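Local coordinates for protein activated BY transcription factor SSRB (Salmonella enterica, PDB 2WNW) that is a glycosyl hydrolase family 30 protein, with a TIM-barrel domain joined to a beta-sandwich domain, at residues G112-S117 against I174-L179; H122-I127 against H184-Q189. All blocks are in the same frame, centred on the assembly; numbering follows the deposited sequence.

Contact 1: G112-S117 against I174-L179; sequences GRLSFS and IINYLL
Leu114 and Phe116 reach from an irregular stretch of chain onto one flank of the helix carrying Asn176 and Tyr177. From Arg113 to Ser115 the chain is extended, and Leu114 and Phe116, two apart in sequence, both send their side chains toward the helix. Leu114 meets Asn176 at about a right angle, touching it with a single branch: CD1 of Leu114 sits 3.6 Å from CB of Asn176. The leucine CG lies anti to its carbonyl carbon (chi1 -48°), and CD1 continues outward to lie against the root of the asparagine side chain.

Phe116 makes the broader contact, but does not stack. Its far end points at the helix backbone: CE1 of Phe116 is 3.8 Å from CA of Tyr177, and its CZ is 3.8 Å from the carbonyl O of Asn176. The ring therefore packs onto main chain between two side chains and meets the tyrosine through CB of Tyr177, 4.2 Å from CE1 of Phe116. Tyr177 carries its own ring off the helix toward barrel strand 85-90 (chi1 161°), with the carbonyl O of Ile174, nearly one turn earlier, in plane at its edge. No hydrogen bond crosses, so the 153 Å² buried here comes from van der Waals packing. Phe116 also occupies the N-cap position of helix 117-122, which ties the start of that helix to the flank of helix 167-183.

In the TIM barrel, helix 167-183 belongs to the outer layer. Tyr177 rests on Met88 and Ile90 of barrel strand 85-90, while Ile174, Ile175 and Leu178 pack against helix 210-227. On the loop side Phe116 meets the ring of Tyr102, and Leu114 leans on Val103.

Contact 2: H122-I127 against H184-Q189; sequences HLIPLI and HGINVQ
A methyl group seated on an imidazole marks this contact: CD1 of Ile124 lies over one face of the His184 ring, 3.9 Å from its centroid and only 17° off the ring normal, a CH-pi contact. In the TIM barrel it joins helix 124-133 to the turn that leads from helix 167-183 into strand 190-192. A Schellman motif ends helix 167-183, with Gly185 as its C-prime residue at positive phi, bonding from its N to Arg182 O while Ile186 N bonds to Tyr181 O. His184 and Ile186, on the two sides of that glycine, both face helix 124-133.

Ile124 and Ile127 stand one turn apart on the helix and both meet Ile186. Ile124 extends CD1 to the histidine, its CG1 anti to the carbonyl carbon (chi1 -62°), which turns the CG2 branch to Ile186. Ile127 crosses Ile186 at about a right angle. Three of the four touching residues are buried, and Leu139 of strand 138-143 and Tyr181 also touch Ile186. CD1 of Ile186 lies 3.9 Å from CG2 of Ile124 and equally 3.9 Å from CG2 of Ile127.

Overall arrangement
From the N terminus, the chain first gives strands to the mixed sheet, then barrel strands 48-51 and 85-90, before it reaches 112-117 and 122-127. After helix 124-133 and strand 138-143 it returns along helix 167-183, where 174-179 closes contact 1, and 184-189 follows to close contact 2. Each closure spans 56 intervening residues, and because the segments alternate, the two loops cross instead of nesting. Their centres are about 13 Å apart, and they touch where Leu178 CD2 packs 3.6 Å from Val188 CB. Contact 1 ties the loop before helix 117-122 to the side of helix 167-183; contact 2 ties helix 124-133 to that helix's exit.

Contact 1: G112-S117 against I174-L179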
loop_
_atom_site.group_PDB
_atom_site.type_symbol
_atom_site.label_atom_id
_atom_site.label_comp_id
_atom_site.label_asym_id
_atom_site.label_seq_id
_atom_site.Cartn_x
_atom_site.Cartn_y
_atom_site.Cartn_z
ATOM N N GLY A 112 39.375 32.816 12.044
ATOM C CA GLY A 112 38.048 33.179 11.575
ATOM C C GLY A 112 37.947 33.573 10.116
ATOM O O GLY A 112 37.082 34.365 9.748
ATOM N N ARG A 113 38.811 33.018 9.274
ATOM C CA ARG A 113 38.781 33.360 7.861
ATOM C C ARG A 113 38.060 32.331 7.002
ATOM O O ARG A 113 38.622 31.306 6.619
ATOM C CB ARG A 113 40.206 33.605 7.358
ATOM C CG ARG A 113 40.815 34.861 7.989
ATOM C CD ARG A 113 42.120 35.323 7.347
ATOM N NE ARG A 113 43.270 34.534 7.777
ATOM C CZ ARG A 113 43.595 33.351 7.271
ATOM N NH1 ARG A 113 42.858 32.814 6.308
ATOM N NH2 ARG A 113 44.658 32.706 7.732
ATOM N N LEU A 114 36.796 32.624 6.713
ATOM C CA LEU A 114 35.955 31.753 5.898
ATOM C C LEU A 114 35.784 32.380 4.522
ATOM O O LEU A 114 35.979 33.582 4.353
ATOM C CB LEU A 114 34.573 31.597 6.542
ATOM C CG LEU A 114 34.478 31.275 8.036
ATOM C CD1 LEU A 114 33.012 31.108 8.418
ATOM C CD2 LEU A 114 35.258 30.012 8.353
ATOM N N SER A 115 35.415 31.569 3.539
ATOM C CA SER A 115 35.198 32.080 2.196
ATOM C C SER A 115 33.957 31.473 1.561
ATOM O O SER A 115 33.825 30.253 1.472
ATOM C CB SER A 115 36.403 31.802 1.299
ATOM O OG SER A 115 36.125 32.217 -0.031
ATOM N N PHE A 116 33.051 32.339 1.121
ATOM C CA PHE A 116 31.815 31.917 0.476
ATOM C C PHE A 116 31.764 32.474 -0.943
ATOM O O PHE A 116 30.737 32.382 -1.615
ATOM C CB PHE A 116 30.607 32.439 1.257
ATOM C CG PHE A 116 30.436 31.808 2.607
ATOM C CD1 PHE A 116 29.862 30.550 2.732
ATOM C CD2 PHE A 116 30.851 32.473 3.756
ATOM C CE1 PHE A 116 29.699 29.961 3.984
ATOM C CE2 PHE A 116 30.694 31.890 5.013
ATOM C CZ PHE A 116 30.117 30.631 5.126
ATOM N N SER A 117 32.874 33.050 -1.398
ATOM C CA SER A 117 32.928 33.642 -2.733
ATOM C C SER A 117 32.472 32.676 -3.824
ATOM O O SER A 117 31.783 33.070 -4.767
ATOM C CB SER A 117 34.346 34.141 -3.034
ATOM O OG SER A 117 35.282 33.078 -3.010
ATOM N N ILE A 174 28.376 25.742 9.842
ATOM C CA ILE A 174 27.016 25.662 9.311
ATOM C C ILE A 174 26.226 26.910 9.698
ATOM O O ILE A 174 25.439 27.419 8.905
ATOM C CB ILE A 174 26.293 24.389 9.813
ATOM C CG1 ILE A 174 26.956 23.152 9.200
ATOM C CG2 ILE A 174 24.819 24.434 9.433
ATOM C CD1 ILE A 174 26.437 21.828 9.737
ATOM N N ILE A 175 26.433 27.408 10.912
ATOM C CA ILE A 175 25.736 28.619 11.332
ATOM C C ILE A 175 26.196 29.789 10.454
ATOM O O ILE A 175 25.380 30.590 10.000
ATOM C CB ILE A 175 26.014 28.953 12.817
ATOM C CG1 ILE A 175 25.409 27.873 13.719
ATOM C CG2 ILE A 175 25.430 30.320 13.164
ATOM C CD1 ILE A 175 23.886 27.786 13.655
ATOM N N ASN A 176 27.499 29.885 10.200
ATOM C CA ASN A 176 27.993 30.973 9.359
ATOM C C ASN A 176 27.475 30.854 7.931
ATOM O O ASN A 176 27.276 31.858 7.245
ATOM C CB ASN A 176 29.520 31.031 9.377
ATOM C CG ASN A 176 30.046 31.831 10.552
ATOM O OD1 ASN A 176 30.446 31.275 11.574
ATOM N ND2 ASN A 176 30.022 33.154 10.419
ATOM N N TYR A 177 27.258 29.620 7.489
ATOM C CA TYR A 177 26.705 29.370 6.165
ATOM C C TYR A 177 25.315 30.015 6.156
ATOM O O TYR A 177 24.955 30.740 5.227
ATOM C CB TYR A 177 26.583 27.858 5.933
ATOM C CG TYR A 177 25.630 27.463 4.821
ATOM C CD1 TYR A 177 26.054 27.404 3.494
ATOM C CD2 TYR A 177 24.299 27.146 5.103
ATOM C CE1 TYR A 177 25.178 27.037 2.473
ATOM C CE2 TYR A 177 23.414 26.779 4.090
ATOM C CZ TYR A 177 23.860 26.726 2.780
ATOM O OH TYR A 177 22.996 26.351 1.783
ATOM N N LEU A 178 24.542 29.751 7.208
ATOM C CA LEU A 178 23.195 30.304 7.323
ATOM C C LEU A 178 23.203 31.834 7.385
ATOM O O LEU A 178 22.371 32.486 6.758
ATOM C CB LEU A 178 22.488 29.735 8.559
ATOM C CG LEU A 178 22.147 28.239 8.537
ATOM C CD1 LEU A 178 21.577 27.817 9.885
ATOM C CD2 LEU A 178 21.147 27.954 7.421
ATOM N N LEU A 179 24.138 32.404 8.143
ATOM C CA LEU A 179 24.235 33.860 8.253
ATOM C C LEU A 179 24.640 34.461 6.911
ATOM O O LEU A 179 24.112 35.494 6.494
ATOM C CB LEU A 179 25.259 34.244 9.324
ATOM C CG LEU A 179 24.896 33.809 10.744
ATOM C CD1 LEU A 179 26.032 34.141 11.688
ATOM C CD2 LEU A 179 23.610 34.503 11.173
#

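Contact 2: H122-I127 against H184-Q189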
loop_
_atom_site.group_PDB
_atom_site.type_symbol
_atom_site.label_atom_id
_atom_site.label_comp_id
_atom_site.label_asym_id
_atom_site.label_seq_id
_atom_site.Cartn_x
_atom_site.Cartn_y
_atom_site.Cartn_z
ATOM N N HIS A 122 28.489 30.979 -8.039
ATOM C CA HIS A 122 27.854 29.827 -8.674
ATOM C C HIS A 122 26.462 29.411 -8.205
ATOM O O HIS A 122 25.676 28.885 -8.995
ATOM C CB HIS A 122 28.791 28.625 -8.563
ATOM C CG HIS A 122 30.113 28.830 -9.235
ATOM N ND1 HIS A 122 31.199 28.016 -9.003
ATOM C CD2 HIS A 122 30.519 29.749 -10.144
ATOM C CE1 HIS A 122 32.219 28.422 -9.740
ATOM N NE2 HIS A 122 31.831 29.473 -10.442
ATOM N N LEU A 123 26.154 29.635 -6.933
ATOM C CA LEU A 123 24.858 29.231 -6.398
ATOM C C LEU A 123 23.858 30.346 -6.151
ATOM O O LEU A 123 22.712 30.264 -6.583
ATOM C CB LEU A 123 25.051 28.454 -5.092
ATOM C CG LEU A 123 25.536 27.010 -5.212
ATOM C CD1 LEU A 123 26.029 26.515 -3.869
ATOM C CD2 LEU A 123 24.398 26.142 -5.722
ATOM N N ILE A 124 24.292 31.386 -5.450
ATOM C CA ILE A 124 23.408 32.487 -5.103
ATOM C C ILE A 124 22.661 33.154 -6.260
ATOM O O ILE A 124 21.497 33.530 -6.105
ATOM C CB ILE A 124 24.174 33.531 -4.253
ATOM C CG1 ILE A 124 24.619 32.859 -2.945
ATOM C CG2 ILE A 124 23.289 34.736 -3.950
ATOM C CD1 ILE A 124 25.267 33.787 -1.940
ATOM N N PRO A 125 23.303 33.314 -7.431
ATOM C CA PRO A 125 22.578 33.948 -8.542
ATOM C C PRO A 125 21.331 33.148 -8.939
ATOM O O PRO A 125 20.247 33.707 -9.108
ATOM C CB PRO A 125 23.626 33.985 -9.652
ATOM C CG PRO A 125 24.897 34.185 -8.887
ATOM C CD PRO A 125 24.736 33.189 -7.749
ATOM N N LEU A 126 21.491 31.836 -9.083
ATOM C CA LEU A 126 20.376 30.961 -9.452
ATOM C C LEU A 126 19.288 31.010 -8.375
ATOM O O LEU A 126 18.113 31.248 -8.670
ATOM C CB LEU A 126 20.864 29.515 -9.594
ATOM C CG LEU A 126 20.147 28.562 -10.560
ATOM C CD1 LEU A 126 20.500 27.135 -10.169
ATOM C CD2 LEU A 126 18.642 28.768 -10.533
ATOM N N ILE A 127 19.687 30.781 -7.126
ATOM C CA ILE A 127 18.746 30.790 -6.008
ATOM C C ILE A 127 18.005 32.119 -5.898
ATOM O O ILE A 127 16.788 32.146 -5.707
ATOM C CB ILE A 127 19.465 30.512 -4.669
ATOM C CG1 ILE A 127 20.129 29.135 -4.713
ATOM C CG2 ILE A 127 18.467 30.563 -3.522
ATOM C CD1 ILE A 127 21.044 28.862 -3.539
ATOM N N HIS A 184 22.446 37.599 1.965
ATOM C CA HIS A 184 22.151 37.717 0.542
ATOM C C HIS A 184 20.663 37.519 0.262
ATOM O O HIS A 184 20.262 37.231 -0.868
ATOM C CB HIS A 184 22.984 36.703 -0.248
ATOM C CG HIS A 184 24.454 36.994 -0.231
ATOM N ND1 HIS A 184 25.091 37.674 -1.248
ATOM C CD2 HIS A 184 25.404 36.736 0.698
ATOM C CE1 HIS A 184 26.369 37.820 -0.945
ATOM N NE2 HIS A 184 26.585 37.260 0.231
ATOM N N GLY A 185 19.851 37.675 1.303
ATOM C CA GLY A 185 18.412 37.531 1.166
ATOM C C GLY A 185 17.903 36.109 1.005
ATOM O O GLY A 185 16.800 35.901 0.504
ATOM N N ILE A 186 18.690 35.126 1.429
ATOM C CA ILE A 186 18.277 33.730 1.307
ATOM C C ILE A 186 18.077 33.103 2.683
ATOM O O ILE A 186 19.039 32.881 3.427
ATOM C CB ILE A 186 19.325 32.908 0.527
ATOM C CG1 ILE A 186 19.605 33.578 -0.822
ATOM C CG2 ILE A 186 18.817 31.487 0.308
ATOM C CD1 ILE A 186 20.772 32.969 -1.582
ATOM N N ASN A 187 16.821 32.828 3.020
ATOM C CA ASN A 187 16.497 32.229 4.308
ATOM C C ASN A 187 16.306 30.727 4.172
ATOM O O ASN A 187 15.627 30.252 3.262
ATOM C CB ASN A 187 15.230 32.863 4.883
ATOM C CG ASN A 187 15.376 34.359 5.094
ATOM O OD1 ASN A 187 16.290 34.812 5.781
ATOM N ND2 ASN A 187 14.474 35.131 4.504
ATOM N N VAL A 188 16.921 29.985 5.083
ATOM C CA VAL A 188 16.829 28.533 5.087
ATOM C C VAL A 188 15.864 28.125 6.193
ATOM O O VAL A 188 15.903 28.681 7.293
ATOM C CB VAL A 188 18.222 27.908 5.331
ATOM C CG1 VAL A 188 18.127 26.385 5.398
ATOM C CG2 VAL A 188 19.167 28.334 4.219
ATOM N N GLN A 189 14.990 27.167 5.903
ATOM C CA GLN A 189 14.022 26.722 6.892
ATOM C C GLN A 189 14.223 25.280 7.328
ATOM O O GLN A 189 13.575 24.818 8.267
ATOM C CB GLN A 189 12.599 26.894 6.358
ATOM C CG GLN A 189 12.256 28.315 5.948
ATOM C CD GLN A 189 10.802 28.461 5.541
ATOM O OE1 GLN A 189 10.440 29.385 4.814
ATOM N NE2 GLN A 189 9.958 27.552 6.019
#